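Local atomic coordinates of peptide chain release factor subunit 1 (Methanosarcina mazei, PDB entry 3IR9), a protein that probably directs termination of translation by recognising stop codons as part of a heterodimer, the chain here being its C-terminal domain. Residues Q22-E25 / L26-Q29; S126-A129 / D130-N133; G146-L149 / M150-F153; R34-F37 / K38-A42. All blocks are in the same frame, centred on the assembly; numbering follows the deposited sequence.

Contact 1 of 4, residues Q22-E25 / L26-Q29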
loop_
_atom_site.group_PDB
_atom_site.type_symbol
_atom_site.label_atom_id
_atom_site.label_comp_id
_atom_site.label_asym_id
_atom_site.label_seq_id
_atom_site.Cartn_x
_atom_site.Cartn_y
_atom_site.Cartn_z
ATOM N N GLN A 22 0.931 12.423 -6.959
ATOM C CA GLN A 22 0.036 11.280 -7.118
ATOM C C GLN A 22 -1.241 11.687 -7.852
ATOM O O GLN A 22 -1.625 11.060 -8.837
ATOM C CB GLN A 22 -0.319 10.667 -5.757
ATOM C CG GLN A 22 0.715 9.696 -5.199
ATOM C CD GLN A 22 0.316 9.135 -3.843
ATOM O OE1 GLN A 22 0.839 8.110 -3.399
ATOM N NE2 GLN A 22 -0.618 9.805 -3.179
ATOM N N ASP A 23 -1.895 12.741 -7.368
ATOM C CA ASP A 23 -3.147 13.210 -7.957
ATOM C C ASP A 23 -2.944 13.644 -9.409
ATOM O O ASP A 23 -3.854 13.520 -10.230
ATOM C CB ASP A 23 -3.747 14.353 -7.128
ATOM C CG ASP A 23 -3.969 13.966 -5.672
ATOM O OD1 ASP A 23 -3.953 12.755 -5.370
ATOM O OD2 ASP A 23 -4.158 14.873 -4.830
ATOM N N LEU A 24 -1.751 14.154 -9.716
ATOM C CA LEU A 24 -1.375 14.430 -11.098
ATOM C C LEU A 24 -1.270 13.114 -11.850
ATOM O O LEU A 24 -1.655 13.025 -13.014
ATOM C CB LEU A 24 -0.032 15.154 -11.178
ATOM C CG LEU A 24 0.065 16.683 -11.133
ATOM C CD1 LEU A 24 1.488 17.108 -11.478
ATOM C CD2 LEU A 24 -0.925 17.352 -12.074
ATOM N N GLU A 25 -0.738 12.096 -11.177
ATOM C CA GLU A 25 -0.594 10.780 -11.785
ATOM C C GLU A 25 -1.937 10.309 -12.298
ATOM O O GLU A 25 -2.092 10.039 -13.484
ATOM C CB GLU A 25 -0.057 9.760 -10.780
ATOM C CG GLU A 25 1.318 10.078 -10.247
ATOM C CD GLU A 25 2.382 9.945 -11.307
ATOM O OE1 GLU A 25 2.270 9.020 -12.139
ATOM O OE2 GLU A 25 3.327 10.762 -11.308
ATOM N N LEU A 26 -2.906 10.214 -11.393
ATOM C CA LEU A 26 -4.225 9.704 -11.743
ATOM C C LEU A 26 -4.916 10.562 -12.792
ATOM O O LEU A 26 -5.740 10.064 -13.560
ATOM C CB LEU A 26 -5.103 9.549 -10.501
ATOM C CG LEU A 26 -4.978 8.199 -9.791
ATOM C CD1 LEU A 26 -5.677 7.109 -10.596
ATOM C CD2 LEU A 26 -3.513 7.836 -9.525
HETATM N N MSE A 27 -4.581 11.848 -12.825
HETATM C CA MSE A 27 -5.081 12.709 -13.886
HETATM C C MSE A 27 -4.539 12.234 -15.237
HETATM O O MSE A 27 -5.277 12.160 -16.222
HETATM C CB MSE A 27 -4.716 14.172 -13.627
HETATM C CG MSE A 27 -5.519 14.822 -12.508
HETATM SE SE MSE A 27 -5.245 16.756 -12.408
HETATM C CE MSE A 27 -5.915 17.026 -10.596
ATOM N N GLY A 28 -3.253 11.893 -15.273
ATOM C CA GLY A 28 -2.635 11.346 -16.471
ATOM C C GLY A 28 -3.142 9.953 -16.809
ATOM O O GLY A 28 -3.363 9.636 -17.978
ATOM N N GLN A 29 -3.343 9.124 -15.785
ATOM C CA GLN A 29 -3.853 7.765 -15.969
ATOM C C GLN A 29 -5.290 7.750 -16.493
ATOM O O GLN A 29 -5.646 6.905 -17.312
ATOM C CB GLN A 29 -3.776 6.968 -14.662
ATOM C CG GLN A 29 -2.376 6.799 -14.089
ATOM C CD GLN A 29 -2.360 5.880 -12.877
ATOM O OE1 GLN A 29 -3.293 5.103 -12.666
ATOM N NE2 GLN A 29 -1.302 5.965 -12.076
#

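Contact 2 of 4, residues S126-A129 / D130-N133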
loop_
_atom_site.group_PDB
_atom_site.type_symbol
_atom_site.label_atom_id
_atom_site.label_comp_id
_atom_site.label_asym_id
_atom_site.label_seq_id
_atom_site.Cartn_x
_atom_site.Cartn_y
_atom_site.Cartn_z
ATOM N N SER A 126 7.309 -3.236 -21.314
ATOM C CA SER A 126 7.991 -1.974 -21.054
ATOM C C SER A 126 9.351 -1.934 -21.750
ATOM O O SER A 126 9.793 -0.880 -22.213
ATOM C CB SER A 126 8.158 -1.774 -19.552
ATOM O OG SER A 126 6.896 -1.805 -18.915
ATOM N N GLU A 127 10.003 -3.092 -21.821
ATOM C CA GLU A 127 11.252 -3.245 -22.561
ATOM C C GLU A 127 11.030 -2.912 -24.037
ATOM O O GLU A 127 11.810 -2.178 -24.642
ATOM C CB GLU A 127 11.782 -4.679 -22.424
ATOM C CG GLU A 127 11.964 -5.169 -20.983
ATOM C CD GLU A 127 12.217 -6.674 -20.895
ATOM O OE1 GLU A 127 12.680 -7.146 -19.833
ATOM O OE2 GLU A 127 11.951 -7.385 -21.890
ATOM N N LEU A 128 9.963 -3.460 -24.612
ATOM C CA LEU A 128 9.629 -3.199 -26.005
ATOM C C LEU A 128 9.157 -1.765 -26.200
ATOM O O LEU A 128 9.557 -1.105 -27.156
ATOM C CB LEU A 128 8.553 -4.166 -26.491
ATOM C CG LEU A 128 8.863 -5.643 -26.308
ATOM C CD1 LEU A 128 7.775 -6.474 -26.946
ATOM C CD2 LEU A 128 10.213 -5.957 -26.914
ATOM N N ALA A 129 8.296 -1.287 -25.304
ATOM C CA ALA A 129 7.853 0.099 -25.358
ATOM C C ALA A 129 9.070 1.003 -25.446
ATOM O O ALA A 129 9.208 1.784 -26.386
ATOM C CB ALA A 129 7.019 0.453 -24.137
ATOM N N ASP A 130 9.960 0.879 -24.467
ATOM C CA ASP A 130 11.155 1.710 -24.404
ATOM C C ASP A 130 11.921 1.638 -25.724
ATOM O O ASP A 130 12.354 2.656 -26.270
ATOM C CB ASP A 130 12.045 1.259 -23.245
ATOM C CG ASP A 130 12.774 2.411 -22.586
ATOM O OD1 ASP A 130 12.113 3.214 -21.888
ATOM O OD2 ASP A 130 14.009 2.505 -22.759
ATOM N N LYS A 131 12.078 0.420 -26.228
ATOM C CA LYS A 131 12.723 0.178 -27.514
ATOM C C LYS A 131 12.205 1.107 -28.621
ATOM O O LYS A 131 12.991 1.822 -29.249
ATOM C CB LYS A 131 12.580 -1.306 -27.895
ATOM C CG LYS A 131 12.144 -1.598 -29.327
ATOM C CD LYS A 131 11.597 -3.023 -29.423
ATOM C CE LYS A 131 10.611 -3.190 -30.578
ATOM N NZ LYS A 131 11.287 -3.394 -31.887
ATOM N N SER A 132 10.889 1.118 -28.832
ATOM C CA SER A 132 10.291 1.875 -29.936
ATOM C C SER A 132 9.885 3.299 -29.555
ATOM O O SER A 132 9.141 3.949 -30.285
ATOM C CB SER A 132 9.094 1.117 -30.544
ATOM O OG SER A 132 7.957 1.105 -29.691
ATOM N N ASN A 133 10.382 3.780 -28.419
ATOM C CA ASN A 133 10.044 5.117 -27.932
ATOM C C ASN A 133 8.578 5.288 -27.561
ATOM O O ASN A 133 8.108 6.410 -27.355
ATOM C CB ASN A 133 10.441 6.186 -28.947
ATOM C CG ASN A 133 11.615 7.006 -28.489
ATOM O OD1 ASN A 133 11.680 8.208 -28.746
ATOM N ND2 ASN A 133 12.549 6.367 -27.792
#

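Contact 3 of 4, residues G146-L149 / M150-F153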
loop_
_atom_site.group_PDB
_atom_site.type_symbol
_atom_site.label_atom_id
_atom_site.label_comp_id
_atom_site.label_asym_id
_atom_site.label_seq_id
_atom_site.Cartn_x
_atom_site.Cartn_y
_atom_site.Cartn_z
ATOM N N GLY A 146 -9.798 2.629 -15.266
ATOM C CA GLY A 146 -8.700 1.748 -14.911
ATOM C C GLY A 146 -9.157 0.376 -14.461
ATOM O O GLY A 146 -8.375 -0.581 -14.397
ATOM N N SER A 147 -10.440 0.287 -14.142
ATOM C CA SER A 147 -11.042 -0.983 -13.781
ATOM C C SER A 147 -11.404 -1.756 -15.047
ATOM O O SER A 147 -10.999 -2.904 -15.221
ATOM C CB SER A 147 -12.272 -0.761 -12.904
ATOM O OG SER A 147 -12.386 -1.794 -11.943
ATOM N N GLN A 148 -12.153 -1.117 -15.939
ATOM C CA GLN A 148 -12.497 -1.732 -17.215
ATOM C C GLN A 148 -11.245 -2.150 -17.976
ATOM O O GLN A 148 -11.220 -3.203 -18.609
ATOM C CB GLN A 148 -13.349 -0.786 -18.064
ATOM C CG GLN A 148 -14.710 -0.482 -17.450
ATOM C CD GLN A 148 -15.770 -0.158 -18.489
ATOM O OE1 GLN A 148 -15.493 0.507 -19.489
ATOM N NE2 GLN A 148 -16.993 -0.630 -18.256
ATOM N N LEU A 149 -10.204 -1.326 -17.902
ATOM C CA LEU A 149 -8.938 -1.650 -18.548
ATOM C C LEU A 149 -8.552 -3.103 -18.280
ATOM O O LEU A 149 -8.228 -3.846 -19.209
ATOM C CB LEU A 149 -7.819 -0.719 -18.074
ATOM C CG LEU A 149 -6.508 -0.841 -18.858
ATOM C CD1 LEU A 149 -6.658 -0.251 -20.259
ATOM C CD2 LEU A 149 -5.358 -0.183 -18.120
HETATM N N MSE A 150 -8.594 -3.504 -17.012
HETATM C CA MSE A 150 -8.243 -4.870 -16.631
HETATM C C MSE A 150 -9.400 -5.841 -16.875
HETATM O O MSE A 150 -9.188 -6.989 -17.278
HETATM C CB MSE A 150 -7.766 -4.934 -15.172
HETATM C CG MSE A 150 -7.389 -6.341 -14.693
HETATM SE SE MSE A 150 -5.676 -7.039 -15.366
HETATM C CE MSE A 150 -5.925 -8.942 -14.988
ATOM N N ASN A 151 -10.622 -5.374 -16.637
ATOM C CA ASN A 151 -11.811 -6.208 -16.806
ATOM C C ASN A 151 -11.962 -6.714 -18.236
ATOM O O ASN A 151 -11.972 -7.919 -18.494
ATOM C CB ASN A 151 -13.073 -5.436 -16.403
ATOM C CG ASN A 151 -13.018 -4.931 -14.974
ATOM O OD1 ASN A 151 -12.285 -5.469 -14.142
ATOM N ND2 ASN A 151 -13.797 -3.892 -14.681
ATOM N N ALA A 152 -12.079 -5.774 -19.164
ATOM C CA ALA A 152 -12.294 -6.106 -20.563
ATOM C C ALA A 152 -10.992 -6.354 -21.320
ATOM O O ALA A 152 -10.737 -7.470 -21.774
ATOM C CB ALA A 152 -13.107 -5.013 -21.245
ATOM N N PHE A 153 -10.170 -5.312 -21.447
ATOM C CA PHE A 153 -9.030 -5.316 -22.373
ATOM C C PHE A 153 -7.806 -6.111 -21.926
ATOM O O PHE A 153 -6.698 -5.843 -22.385
ATOM C CB PHE A 153 -8.588 -3.884 -22.683
ATOM C CG PHE A 153 -9.675 -3.020 -23.243
ATOM C CD1 PHE A 153 -10.099 -1.895 -22.559
ATOM C CD2 PHE A 153 -10.273 -3.331 -24.450
ATOM C CE1 PHE A 153 -11.093 -1.097 -23.070
ATOM C CE2 PHE A 153 -11.271 -2.536 -24.969
ATOM C CZ PHE A 153 -11.681 -1.416 -24.278
#

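Contact 4 of 4, residues R34-F37 / K38-A42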
loop_
_atom_site.group_PDB
_atom_site.type_symbol
_atom_site.label_atom_id
_atom_site.label_comp_id
_atom_site.label_asym_id
_atom_site.label_seq_id
_atom_site.Cartn_x
_atom_site.Cartn_y
_atom_site.Cartn_z
ATOM N N ARG A 34 -8.995 7.233 -21.255
ATOM C CA ARG A 34 -10.024 7.940 -22.008
ATOM C C ARG A 34 -9.587 8.187 -23.456
ATOM O O ARG A 34 -10.369 7.997 -24.391
ATOM C CB ARG A 34 -10.393 9.250 -21.291
ATOM C CG ARG A 34 -11.048 9.026 -19.919
ATOM C CD ARG A 34 -10.449 9.901 -18.822
ATOM N NE ARG A 34 -11.297 11.021 -18.427
ATOM C CZ ARG A 34 -12.199 10.965 -17.453
ATOM N NH1 ARG A 34 -12.384 9.835 -16.783
ATOM N NH2 ARG A 34 -12.921 12.036 -17.152
ATOM N N ASP A 35 -8.334 8.592 -23.638
ATOM C CA ASP A 35 -7.795 8.812 -24.976
ATOM C C ASP A 35 -7.714 7.496 -25.763
ATOM O O ASP A 35 -7.872 7.484 -26.984
ATOM C CB ASP A 35 -6.438 9.534 -24.912
ATOM C CG ASP A 35 -6.567 11.003 -24.485
ATOM O OD1 ASP A 35 -7.703 11.477 -24.261
ATOM O OD2 ASP A 35 -5.526 11.687 -24.372
ATOM N N PHE A 36 -7.490 6.390 -25.059
ATOM C CA PHE A 36 -7.567 5.078 -25.685
ATOM C C PHE A 36 -8.986 4.812 -26.153
ATOM O O PHE A 36 -9.212 4.370 -27.280
ATOM C CB PHE A 36 -7.158 3.978 -24.720
ATOM C CG PHE A 36 -7.627 2.612 -25.136
ATOM C CD1 PHE A 36 -7.085 1.988 -26.245
ATOM C CD2 PHE A 36 -8.600 1.951 -24.415
ATOM C CE1 PHE A 36 -7.510 0.732 -26.627
ATOM C CE2 PHE A 36 -9.024 0.693 -24.794
ATOM C CZ PHE A 36 -8.479 0.087 -25.904
ATOM N N PHE A 37 -9.937 5.076 -25.262
ATOM C CA PHE A 37 -11.352 4.922 -25.567
ATOM C C PHE A 37 -11.757 5.807 -26.755
ATOM O O PHE A 37 -12.382 5.339 -27.705
ATOM C CB PHE A 37 -12.211 5.260 -24.338
ATOM C CG PHE A 37 -12.199 4.200 -23.251
ATOM C CD1 PHE A 37 -12.248 2.849 -23.564
ATOM C CD2 PHE A 37 -12.186 4.566 -21.911
ATOM C CE1 PHE A 37 -12.253 1.883 -22.561
ATOM C CE2 PHE A 37 -12.196 3.606 -20.905
ATOM C CZ PHE A 37 -12.227 2.262 -21.232
ATOM N N LYS A 38 -11.384 7.082 -26.703
ATOM C CA LYS A 38 -11.751 8.039 -27.746
ATOM C C LYS A 38 -11.174 7.670 -29.112
ATOM O O LYS A 38 -11.735 8.028 -30.145
ATOM C CB LYS A 38 -11.312 9.451 -27.353
ATOM C CG LYS A 38 -12.101 10.033 -26.181
ATOM C CD LYS A 38 -11.340 11.154 -25.462
ATOM C CE LYS A 38 -11.323 12.449 -26.259
ATOM N NZ LYS A 38 -10.551 13.503 -25.551
ATOM N N GLU A 39 -10.051 6.961 -29.111
ATOM C CA GLU A 39 -9.435 6.506 -30.349
ATOM C C GLU A 39 -10.129 5.249 -30.841
ATOM O O GLU A 39 -10.226 5.000 -32.045
ATOM C CB GLU A 39 -7.955 6.212 -30.124
ATOM C CG GLU A 39 -7.110 7.446 -29.932
ATOM C CD GLU A 39 -7.055 8.298 -31.180
ATOM O OE1 GLU A 39 -7.686 7.919 -32.196
ATOM O OE2 GLU A 39 -6.378 9.347 -31.143
ATOM N N LEU A 40 -10.607 4.458 -29.888
ATOM C CA LEU A 40 -11.285 3.204 -30.182
ATOM C C LEU A 40 -12.642 3.468 -30.814
ATOM O O LEU A 40 -12.967 2.906 -31.861
ATOM C CB LEU A 40 -11.452 2.394 -28.896
ATOM C CG LEU A 40 -12.357 1.165 -28.913
ATOM C CD1 LEU A 40 -11.990 0.202 -30.044
ATOM C CD2 LEU A 40 -12.290 0.474 -27.560
ATOM N N ILE A 41 -13.428 4.322 -30.167
ATOM C CA ILE A 41 -14.751 4.677 -30.657
ATOM C C ILE A 41 -14.668 5.241 -32.064
ATOM O O ILE A 41 -15.381 4.798 -32.963
ATOM C CB ILE A 41 -15.410 5.740 -29.773
ATOM C CG1 ILE A 41 -15.329 5.344 -28.301
ATOM C CG2 ILE A 41 -16.855 5.952 -30.191
ATOM C CD1 ILE A 41 -15.862 6.406 -27.374
ATOM N N ALA A 42 -13.801 6.235 -32.242
ATOM C CA ALA A 42 -13.599 6.863 -33.538
ATOM C C ALA A 42 -12.968 5.858 -34.489
ATOM O O ALA A 42 -12.337 6.237 -35.472
ATOM C CB ALA A 42 -12.716 8.096 -33.391
#

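Contact 1 of 4, residues Q22-E25 / L26-Q29
Gln29 leans back over the turn that begins at Glu25. Its backbone N donates to Glu25 O at 2.8 Å from within the carbonyl plane, and its CG lies 3.3 Å from the same oxygen, so one carbonyl meets both the amide and the CG methylene of Gln29. Gln29 CG stands beside its own backbone N (chi1 -60°), and the extended chain beyond passes Glu25, with NE2 4.2 Å from Glu25 CB. OE1 at the far end is bonded to the backbone N of Ser140; a glutamine suits the place because its aliphatic stem packs while its amide reaches this loop. Glu25 behaves differently: a bend at chi2 (-68°) turns its carboxylate off the line of its stem, at a partly exposed position where a charge is easily hydrated.

On roughly the opposite side of the helix, the selenomethionine Met27 brings CG to 3.1 Å from Asp23 O, the carbonyl that also receives Met27 N at 3.2 Å. That donor sits well above the carbonyl plane, off the lone pairs. The rest of the Met27 chain runs out extended and sets SE 4.4 Å from Leu24 CD2, a loose apolar contact on an exposed flank. Gly28 N closes the intervening turn on Leu24 O at 3.0 Å, and on another flank Leu26 places its branched, apolar end against Phe143 and Ser140. The arrangement is typical of a long, regular alpha helix with i to i+4 backbone bonds, held by one flank (Leu26, Gln29) to the loop after strand 135-139, while Asp23, Leu24 and Met27 are exposed.

Contact 2 of 4, residues S126-A129 / D130-N133
Ser126 O accepts the backbone N of Asp130 at 2.9 Å, with the N-H pointing almost straight at it (168°) but the donor tilted out of the carbonyl plane. This is the last full turn of the alpha helix 121-131, and the following bonds trace how it ends. Lys131 N reaches Glu127 O at 3.1 Å, and Ser132 N reaches Leu128 O at 3.1 Å. The regular pattern stops there: Asn133 N bonds instead to Asp130 O, three residues back, and Asn133 takes a left-handed backbone conformation (phi 65°), one that asparagine adopts more readily than most residues. The small Ala129 is buried, its methyl group packing on Leu66 and Val136 of the neighbouring strands, and Ser126 joins it there while its OG bonds back to Val122 O. Ser132, buried at the helix end, offers its own O to Arg161. On another side, Leu128 and Lys131 run alongside each other, pointing the same way. The lysine suits this exposed edge because its methylenes can lie beside a leucine while its amino group reaches on: NZ bonds to Asn61 OD1, and Lys131 CD lies 4.1 Å from Leu128 CD2.

Contact 3 of 4, residues G146-L149 / M150-F153
Phe153 turns the edge of its ring to the C-terminal part of helix 144-151. Leu149 CA lies near the ring plane, 4.2 Å from Phe153 CD1, and the leucine's own CD1 meets that same ring atom at 4.5 Å. The ring stem comes in closer, Phe153 CB standing 3.5 Å from Leu149 O. With its CG anti to the backbone N (chi1 -171°), Leu149 sends its branch along the buried side of the turn, and a backbone bond to Gly155 joins the residue to the chain that follows. The Phe153 ring also meets Phe36 edge-to-face and Tyr49 with the planes at about 60°.

On the outer side Ser147 and Asn151 stand one turn apart, though the placement of the Asn151 amide is doubtful. The turn itself is closed by Ala152 N on Gln148 O, at 2.8 Å and in the carbonyl plane, while Gln148 extends its side chain to Phe37 of helix 10-41. Small Ala152 sits at the exposed surface. Apolar Leu149 and Phe153 therefore fasten this short helix inward by dispersion contacts, whereas the hydroxyl of Ser147 and the amide of Asn151 probably lie where water can solvate them.

Contact 4 of 4, residues R34-F37 / K38-A42
A bend at chi3 (74°) turns the end of Lys38 back toward Asp35, which, its CG beside its own backbone N (chi1 -71°), runs alongside Lys38 in the same direction. Lys38 NZ ends 3.7 Å from Asp35 OD1, a long salt bridge. The other carboxylate oxygen, OD2, is bonded to Tyr4 OH of the second subunit, so the acid serves both its own helix and the contact with the second copy of this chain. The stem of Lys38 follows the backbone closely, CG passing 3.2 Å from Arg34 O, which also accepts Lys38 N at 2.7 Å.

Phe36 and Leu40 both carry CG anti to the backbone N (chi1 161° and 169°); one turn apart and with similar chi1, they lie side by side, pointing the same way, with Phe36 CZ 4.2 Å from Leu40 CD2. These two form the inner stripe of the amphipathic helix 10-41 against the mixed sheet in eRF1 domain 3: Phe36 packs on strands 47-49 and 156-160, Leu40 on strand 47-49; bulky apolar groups suit that interface. Phe36 O is gripped twice, by Leu40 N at 3.0 Å and weakly by Glu39 N at 3.3 Å. On the exposed side Arg34 pairs with Glu145, and Ile41 tucks CG1 over the oxygen of Phe37 that its own backbone N reaches at 2.9 Å.

Overall arrangement
From the N terminus, helix 10-41 carries contact 1 and then contact 4, their centres about 19 Å apart. The chain next forms strand 47-49, helix 51-58, the rest of the strands up to 113-120 and the zinc site of Cys81, Cys84, Cys106 and Cys109, before contact 2 ends helix 121-131. Contact 3 follows on helix 144-151. Each closes only a helical turn; the four lie in series, none nested or crossed. Contacts 3 and 4 touch through Phe153 and Phe36, tying helix 144-151 to helix 10-41. Contact 2 stands across the chain's centre from contact 3, packing its helix on strands 63-69 and 135-139.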